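Oxidoreductase, NAD-binding/iron-sulfur cluster-binding protein (Nitratireductor pacificus pht-3B, PDB 6ZXU) is a catabolic reductive dehalogenase that carries cobalamin and two [4Fe-4S] clusters, and so probably removes halogen from its substrates by electron transfer to the corrinoid. Local coordinates at residues T292-D297 / P530-L535; P349-M354 / A452-A457. One frame throughout, in Å; residues are numbered along the deposited sequence.

Followed from the N terminus, the chain first reaches 292-297, the near half of interaction 1, then passes through helix 342-354 and helix 445-469, which meet in interaction 2, before 530-535 returns to 292-297 and completes interaction 1. Interaction 2 closes a loop with 97 residues between its segments, nested within the 232-residue loop of interaction 1. The two do not touch: their centres lie 31 Å apart and their nearest atoms about 19 Å. Interaction 1, partly buried, pairs strand 294-295 with strand 531-532, at the start of the ferredoxin-type region; interaction 2, wholly buried, joins two helices nearer the centre of the chain, one of which reaches the cobalamin pocket.

Interaction 1: T292-D297 / P530-L535; sequences TIRRVD and PIDFGL
Between Arg294 and Asp532, and between Val296 and Pro530, two backbone hydrogen bonds join a short antiparallel ribbon: Asp532 N to Arg294 O (2.9 Å) and Val296 N to Pro530 O (3.0 Å). A water links Arg294 N to Asp532 O. Among the charged groups, Arg294 NH1 forms a salt bridge with Asp532 OD2 at 3.2 Å; the side chains run alongside each other, but guanidinium and carboxylate planes stand 71° apart. The other carboxylate oxygen, OD1, accepts from Gly534 N (3.1 Å), an Asx turn just before helix 535-540. Among apolar contacts, Ile293 CG2, anti to its backbone N, meets Ile531 CB at 3.7 Å, and Val296 CG2 packs on Pro530 CB at 4.3 Å. Arg295 and Ile531 share the face opposite Arg294 and Asp532; there Ile531 CG2 sits over one guanidinium face, 3.6 Å from Arg295 CZ. Arg295 NH1 also bonds to Arg529 O, and an alanine in place of Arg295 would probably uncover Ile531 CG2 and leave that carbonyl without this donor. Around the ribbon, Ile293 and Phe533 rest on Ile613 of helix 603-614 and on Pro508, Phe533 touches Leu506 of strand 505-506, and the side chain of Phe533 lies about 8 Å from a bound iron-sulfur cluster.

Interaction 2: P349-M354 / A452-A457; sequences PLIQNM and AYMRGA
Ile351 and Met454 bring the two helices closest, with CA atoms 5.6 Å apart; the segment axes approach to 9.7 Å, their N-to-C directions 41° apart. No hydrogen bond crosses, and the contact is made by apolar side chains. Ile351 CG1 lies 3.8 Å from Met454 CB, the two side chains crossing at about a right angle, and Ile351 CD1 reaches the same carbon. Met454 CG, anti to the backbone N (chi1 -179°), is 4.1 Å from Ile351 CG1 and at a looser 4.4 Å from Leu350 CB, while the thioether end beyond it turns away from helix 342-354. One turn further on, Met354 extends across to the other helix. Its chain is stretched until a bend at chi3 (-70°) turns the methyl inward. There CE lies 3.7 Å from Ala457 CB and also approaches Met454 O. Met354 SD comes within 3.9 Å of Ala457 C, consistent with the small side chain of Ala457. Helix 168-190 borders this interface, its Glu178 and Ile182 touching both Leu350 and Met454, while helix 74-85 meets Leu350 through Phe84 and Met354 through Tyr80 and Leu83. On helix 445-469, Tyr453 touches the cobalamin, so the packed helix also lines the cofactor pocket.

Interaction 1: T292-D297 / P530-L535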
ATOM      1  N   THR A 292     -11.271  -3.428 -19.462  1.00 22.30           N
ATOM      2  CA  THR A 292     -12.713  -3.593 -19.643  1.00 21.79           C
ATOM      3  C   THR A 292     -13.519  -2.429 -19.137  1.00 22.86           C
ATOM      4  O   THR A 292     -14.734  -2.471 -19.230  1.00 21.54           O
ATOM      5  CB  THR A 292     -13.257  -4.868 -18.913  1.00 24.58           C
ATOM      6  OG1 THR A 292     -13.174  -4.743 -17.474  1.00 20.03           O
ATOM      7  CG2 THR A 292     -12.471  -6.104 -19.370  1.00 26.93           C
ATOM      8  N   ILE A 293     -12.865  -1.422 -18.528  1.00 19.60           N
ATOM      9  CA  ILE A 293     -13.587  -0.288 -17.993  1.00 18.02           C
ATOM     10  C   ILE A 293     -13.703   0.755 -19.107  1.00 17.23           C
ATOM     11  O   ILE A 293     -12.710   0.987 -19.798  1.00 20.42           O
ATOM     12  CB  ILE A 293     -12.839   0.253 -16.745  1.00 18.51           C
ATOM     13  CG1 ILE A 293     -12.678  -0.847 -15.688  1.00 18.50           C
ATOM     14  CG2 ILE A 293     -13.510   1.487 -16.141  1.00 15.89           C
ATOM     15  CD1 ILE A 293     -13.967  -1.350 -15.081  1.00 17.32           C
ATOM     16  N   ARG A 294     -14.852   1.405 -19.229  1.00 19.00           N
ATOM     17  CA  ARG A 294     -14.992   2.503 -20.156  1.00 23.16           C
ATOM     18  C   ARG A 294     -14.024   3.646 -19.881  1.00 22.50           C
ATOM     19  O   ARG A 294     -13.870   4.119 -18.749  1.00 18.86           O
ATOM     20  CB  ARG A 294     -16.392   3.090 -20.195  1.00 27.00           C
ATOM     21  CG  ARG A 294     -17.315   2.143 -20.934  1.00 44.16           C
ATOM     22  CD  ARG A 294     -18.641   2.732 -21.348  1.00 53.28           C
ATOM     23  NE  ARG A 294     -18.573   4.193 -21.377  1.00 63.18           N
ATOM     24  CZ  ARG A 294     -19.430   4.994 -20.734  1.00 75.10           C
ATOM     25  NH1 ARG A 294     -19.285   6.318 -20.813  1.00 72.65           N
ATOM     26  NH2 ARG A 294     -20.444   4.490 -20.021  1.00 75.10           N
ATOM     27  N   ARG A 295     -13.394   4.118 -20.955  1.00 23.57           N
ATOM     28  CA  ARG A 295     -12.541   5.325 -20.926  1.00 23.39           C
ATOM     29  C   ARG A 295     -13.300   6.486 -21.517  1.00 23.45           C
ATOM     30  O   ARG A 295     -14.054   6.337 -22.458  1.00 25.19           O
ATOM     31  CB  ARG A 295     -11.265   5.079 -21.721  1.00 21.97           C
ATOM     32  CG  ARG A 295     -10.508   3.862 -21.240  1.00 23.46           C
ATOM     33  CD  ARG A 295      -9.670   4.221 -20.025  1.00 23.38           C
ATOM     34  NE  ARG A 295      -9.105   3.045 -19.380  1.00 23.68           N
ATOM     35  CZ  ARG A 295      -8.099   3.093 -18.541  1.00 24.01           C
ATOM     36  NH1 ARG A 295      -7.569   4.249 -18.179  1.00 26.44           N
ATOM     37  NH2 ARG A 295      -7.659   1.954 -17.987  1.00 25.02           N
ATOM     38  N   VAL A 296     -13.013   7.645 -21.040  1.00 22.27           N
ATOM     39  CA  VAL A 296     -13.511   8.880 -21.549  1.00 21.45           C
ATOM     40  C   VAL A 296     -12.386   9.829 -21.598  1.00 24.90           C
ATOM     41  O   VAL A 296     -11.421   9.758 -20.833  1.00 22.83           O
ATOM     42  CB  VAL A 296     -14.729   9.404 -20.692  1.00 24.60           C
ATOM     43  CG1 VAL A 296     -15.973   8.561 -20.913  1.00 28.86           C
ATOM     44  CG2 VAL A 296     -14.410   9.342 -19.227  1.00 23.69           C
ATOM     45  N   ASP A 297     -12.481  10.808 -22.487  1.00 26.77           N
ATOM     46  CA  ASP A 297     -11.409  11.796 -22.596  1.00 28.18           C
ATOM     47  C   ASP A 297     -11.340  12.785 -21.449  1.00 27.67           C
ATOM     48  O   ASP A 297     -10.277  13.230 -21.101  1.00 26.80           O
ATOM     49  CB  ASP A 297     -11.539  12.493 -23.964  1.00 39.04           C
ATOM     50  CG  ASP A 297     -11.097  11.523 -25.142  1.00 46.73           C
ATOM     51  OD1 ASP A 297     -11.982  10.802 -25.643  1.00 51.71           O
ATOM     52  OD2 ASP A 297      -9.858  11.391 -25.472  1.00 60.69           O
ATOM     53  N   PRO A 530      -9.030   9.067 -18.427  1.00 16.51           N
ATOM     54  CA  PRO A 530      -9.961   8.851 -17.329  1.00 15.15           C
ATOM     55  C   PRO A 530     -10.939   7.732 -17.535  1.00 15.51           C
ATOM     56  O   PRO A 530     -11.216   7.326 -18.691  1.00 15.08           O
ATOM     57  CB  PRO A 530     -10.696  10.196 -17.236  1.00 17.10           C
ATOM     58  CG  PRO A 530      -9.740  11.174 -17.784  1.00 17.77           C
ATOM     59  CD  PRO A 530      -8.966  10.474 -18.824  1.00 16.38           C
ATOM     60  N   ILE A 531     -11.529   7.240 -16.439  1.00 12.16           N
ATOM     61  CA  ILE A 531     -12.439   6.074 -16.517  1.00 15.92           C
ATOM     62  C   ILE A 531     -13.843   6.490 -16.056  1.00 15.30           C
ATOM     63  O   ILE A 531     -14.013   7.483 -15.348  1.00 14.06           O
ATOM     64  CB  ILE A 531     -11.959   4.853 -15.700  1.00 15.99           C
ATOM     65  CG1 ILE A 531     -11.765   5.261 -14.282  1.00 14.86           C
ATOM     66  CG2 ILE A 531     -10.727   4.234 -16.368  1.00 18.28           C
ATOM     67  CD1 ILE A 531     -11.389   4.122 -13.352  1.00 15.66           C
ATOM     68  N   ASP A 532     -14.841   5.763 -16.554  1.00 16.55           N
ATOM     69  CA  ASP A 532     -16.240   5.959 -16.168  1.00 15.94           C
ATOM     70  C   ASP A 532     -16.860   4.593 -15.857  1.00 18.96           C
ATOM     71  O   ASP A 532     -17.111   3.820 -16.777  1.00 19.26           O
ATOM     72  CB  ASP A 532     -17.003   6.649 -17.242  1.00 21.40           C
ATOM     73  CG  ASP A 532     -18.513   6.830 -16.872  1.00 28.29           C
ATOM     74  OD1 ASP A 532     -19.001   6.573 -15.727  1.00 27.44           O
ATOM     75  OD2 ASP A 532     -19.276   7.251 -17.738  1.00 39.28           O
ATOM     76  N   PHE A 533     -17.061   4.280 -14.569  1.00 14.71           N
ATOM     77  CA  PHE A 533     -17.649   3.055 -14.221  1.00 15.62           C
ATOM     78  C   PHE A 533     -18.970   3.243 -13.434  1.00 18.74           C
ATOM     79  O   PHE A 533     -19.425   2.334 -12.705  1.00 18.65           O
ATOM     80  CB  PHE A 533     -16.704   2.111 -13.501  1.00 15.89           C
ATOM     81  CG  PHE A 533     -16.168   2.625 -12.173  1.00 14.44           C
ATOM     82  CD1 PHE A 533     -15.073   3.475 -12.134  1.00 13.11           C
ATOM     83  CD2 PHE A 533     -16.633   2.125 -10.982  1.00 14.44           C
ATOM     84  CE1 PHE A 533     -14.523   3.915 -10.949  1.00 13.88           C
ATOM     85  CE2 PHE A 533     -16.092   2.571  -9.770  1.00 11.72           C
ATOM     86  CZ  PHE A 533     -15.043   3.469  -9.733  1.00 13.66           C
ATOM     87  N   GLY A 534     -19.599   4.363 -13.643  1.00 15.20           N
ATOM     88  CA  GLY A 534     -20.888   4.588 -13.059  1.00 18.18           C
ATOM     89  C   GLY A 534     -20.851   5.087 -11.606  1.00 17.60           C
ATOM     90  O   GLY A 534     -21.869   5.128 -10.986  1.00 15.82           O
ATOM     91  N   LEU A 535     -19.688   5.470 -11.072  1.00 16.10           N
ATOM     92  CA  LEU A 535     -19.579   5.767  -9.632  1.00 13.85           C
ATOM     93  C   LEU A 535     -20.374   6.980  -9.247  1.00 13.43           C
ATOM     94  O   LEU A 535     -20.871   7.034  -8.130  1.00 13.22           O
ATOM     95  CB  LEU A 535     -18.143   5.883  -9.160  1.00 13.55           C
ATOM     96  CG  LEU A 535     -17.954   5.951  -7.658  1.00 12.78           C
ATOM     97  CD1 LEU A 535     -18.331   4.612  -6.982  1.00 12.64           C
ATOM     98  CD2 LEU A 535     -16.555   6.323  -7.323  1.00 14.58           C
TER
HETATM   99  O   HOH W   1     -16.852   0.937 -17.194  1.00 20.93           O
HETATM  100  O   HOH W   2     -22.410   6.687 -19.088  1.00 47.40           O

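Interaction 2: P349-M354 / A452-A457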
ATOM      1  N   PRO A 349      12.199   3.940   9.853  1.00 21.96           N
ATOM      2  CA  PRO A 349      13.555   4.226   9.330  1.00 24.39           C
ATOM      3  C   PRO A 349      13.672   4.032   7.811  1.00 24.22           C
ATOM      4  O   PRO A 349      14.356   4.807   7.144  1.00 21.06           O
ATOM      5  CB  PRO A 349      14.449   3.181  10.045  1.00 27.30           C
ATOM      6  CG  PRO A 349      13.674   2.803  11.275  1.00 26.16           C
ATOM      7  CD  PRO A 349      12.229   2.929  10.923  1.00 26.02           C
ATOM      8  N   LEU A 350      12.983   3.027   7.269  1.00 20.54           N
ATOM      9  CA  LEU A 350      13.029   2.795   5.834  1.00 21.24           C
ATOM     10  C   LEU A 350      12.346   3.952   5.095  1.00 21.85           C
ATOM     11  O   LEU A 350      12.894   4.520   4.158  1.00 24.82           O
ATOM     12  CB  LEU A 350      12.362   1.486   5.448  1.00 22.29           C
ATOM     13  CG  LEU A 350      13.085   0.169   5.758  1.00 23.61           C
ATOM     14  CD1 LEU A 350      13.134  -0.055   7.247  1.00 25.72           C
ATOM     15  CD2 LEU A 350      12.400  -1.051   5.062  1.00 26.81           C
ATOM     16  N   ILE A 351      11.199   4.366   5.594  1.00 21.78           N
ATOM     17  CA  ILE A 351      10.431   5.443   5.019  1.00 22.99           C
ATOM     18  C   ILE A 351      11.261   6.746   5.036  1.00 19.09           C
ATOM     19  O   ILE A 351      11.386   7.424   4.036  1.00 20.21           O
ATOM     20  CB  ILE A 351       9.073   5.623   5.778  1.00 19.32           C
ATOM     21  CG1 ILE A 351       8.129   4.508   5.450  1.00 20.13           C
ATOM     22  CG2 ILE A 351       8.459   6.949   5.386  1.00 21.58           C
ATOM     23  CD1 ILE A 351       6.892   4.496   6.331  1.00 21.80           C
ATOM     24  N   GLN A 352      11.803   7.100   6.170  1.00 18.52           N
ATOM     25  CA  GLN A 352      12.527   8.380   6.260  1.00 20.71           C
ATOM     26  C   GLN A 352      13.797   8.416   5.430  1.00 23.09           C
ATOM     27  O   GLN A 352      14.148   9.426   4.848  1.00 25.50           O
ATOM     28  CB  GLN A 352      12.809   8.738   7.699  1.00 24.67           C
ATOM     29  CG  GLN A 352      11.613   9.127   8.506  1.00 29.08           C
ATOM     30  CD  GLN A 352      11.984   9.247  10.014  1.00 46.28           C
ATOM     31  OE1 GLN A 352      13.007   8.680  10.502  1.00 42.98           O
ATOM     32  NE2 GLN A 352      11.134   9.976  10.771  1.00 49.96           N
ATOM     33  N   ASN A 353      14.508   7.329   5.378  1.00 22.74           N
ATOM     34  CA  ASN A 353      15.750   7.293   4.671  1.00 22.13           C
ATOM     35  C   ASN A 353      15.678   7.031   3.220  1.00 22.54           C
ATOM     36  O   ASN A 353      16.699   7.012   2.553  1.00 22.36           O
ATOM     37  CB  ASN A 353      16.696   6.338   5.356  1.00 21.53           C
ATOM     38  CG  ASN A 353      17.150   6.902   6.711  1.00 26.60           C
ATOM     39  OD1 ASN A 353      18.032   7.765   6.771  1.00 29.42           O
ATOM     40  ND2 ASN A 353      16.501   6.475   7.797  1.00 23.08           N
ATOM     41  N   MET A 354      14.489   6.756   2.693  1.00 19.95           N
ATOM     42  CA  MET A 354      14.305   6.742   1.246  1.00 19.64           C
ATOM     43  C   MET A 354      14.175   8.150   0.670  1.00 20.46           C
ATOM     44  O   MET A 354      14.380   8.359  -0.527  1.00 20.99           O
ATOM     45  CB  MET A 354      13.102   5.875   0.849  1.00 21.64           C
ATOM     46  CG  MET A 354      13.384   4.379   0.860  1.00 20.18           C
ATOM     47  SD  MET A 354      12.022   3.371   0.198  1.00 21.47           S
ATOM     48  CE  MET A 354      10.758   3.531   1.479  1.00 20.68           C
ATOM     49  N   ALA A 452       1.713   0.549   2.899  1.00 14.79           N
ATOM     50  CA  ALA A 452       1.455   0.922   1.517  1.00 15.89           C
ATOM     51  C   ALA A 452       2.364   2.086   1.100  1.00 16.45           C
ATOM     52  O   ALA A 452       2.834   2.100  -0.025  1.00 16.61           O
ATOM     53  CB  ALA A 452      -0.036   1.235   1.352  1.00 16.74           C
ATOM     54  N   TYR A 453       2.542   3.050   1.979  1.00 15.81           N
ATOM     55  CA  TYR A 453       3.459   4.191   1.763  1.00 17.19           C
ATOM     56  C   TYR A 453       4.900   3.718   1.570  1.00 18.52           C
ATOM     57  O   TYR A 453       5.558   4.105   0.600  1.00 16.25           O
ATOM     58  CB  TYR A 453       3.441   5.089   2.944  1.00 16.73           C
ATOM     59  CG  TYR A 453       2.261   6.017   2.985  1.00 18.58           C
ATOM     60  CD1 TYR A 453       1.696   6.469   1.839  1.00 22.17           C
ATOM     61  CD2 TYR A 453       1.812   6.513   4.166  1.00 20.42           C
ATOM     62  CE1 TYR A 453       0.666   7.380   1.886  1.00 26.49           C
ATOM     63  CE2 TYR A 453       0.754   7.385   4.244  1.00 22.53           C
ATOM     64  CZ  TYR A 453       0.209   7.871   3.098  1.00 29.32           C
ATOM     65  OH  TYR A 453      -0.832   8.850   3.133  1.00 32.08           O
ATOM     66  N   MET A 454       5.337   2.810   2.415  1.00 15.17           N
ATOM     67  CA  MET A 454       6.650   2.272   2.327  1.00 18.26           C
ATOM     68  C   MET A 454       6.873   1.455   1.076  1.00 14.63           C
ATOM     69  O   MET A 454       7.865   1.667   0.343  1.00 14.75           O
ATOM     70  CB  MET A 454       6.951   1.447   3.593  1.00 23.39           C
ATOM     71  CG  MET A 454       8.342   0.793   3.691  1.00 26.97           C
ATOM     72  SD  MET A 454       8.333  -0.758   2.803  1.00 34.93           S
ATOM     73  CE  MET A 454       6.881  -1.725   3.517  1.00 30.56           C
ATOM     74  N   ARG A 455       5.964   0.567   0.767  1.00 13.41           N
ATOM     75  CA  ARG A 455       6.079  -0.254  -0.422  1.00 14.68           C
ATOM     76  C   ARG A 455       6.051   0.573  -1.691  1.00 16.61           C
ATOM     77  O   ARG A 455       6.863   0.340  -2.642  1.00 17.56           O
ATOM     78  CB  ARG A 455       4.960  -1.268  -0.473  1.00 17.46           C
ATOM     79  CG  ARG A 455       4.947  -2.201  -1.663  1.00 16.14           C
ATOM     80  CD  ARG A 455       6.197  -3.060  -1.810  1.00 20.37           C
ATOM     81  NE  ARG A 455       6.586  -3.685  -0.523  1.00 24.68           N
ATOM     82  CZ  ARG A 455       5.922  -4.707   0.061  1.00 24.31           C
ATOM     83  NH1 ARG A 455       4.840  -5.225  -0.519  1.00 23.23           N
ATOM     84  NH2 ARG A 455       6.340  -5.198   1.246  1.00 24.80           N
ATOM     85  N   GLY A 456       5.140   1.536  -1.758  1.00 13.63           N
ATOM     86  CA  GLY A 456       5.080   2.467  -2.902  1.00 17.78           C
ATOM     87  C   GLY A 456       6.394   3.264  -3.122  1.00 15.72           C
ATOM     88  O   GLY A 456       6.858   3.342  -4.225  1.00 17.90           O
ATOM     89  N   ALA A 457       6.898   3.842  -2.065  1.00 16.58           N
ATOM     90  CA  ALA A 457       8.098   4.650  -2.077  1.00 15.71           C
ATOM     91  C   ALA A 457       9.265   3.863  -2.572  1.00 17.70           C
ATOM     92  O   ALA A 457      10.066   4.361  -3.381  1.00 19.36           O
ATOM     93  CB  ALA A 457       8.405   5.259  -0.738  1.00 15.50           C
TER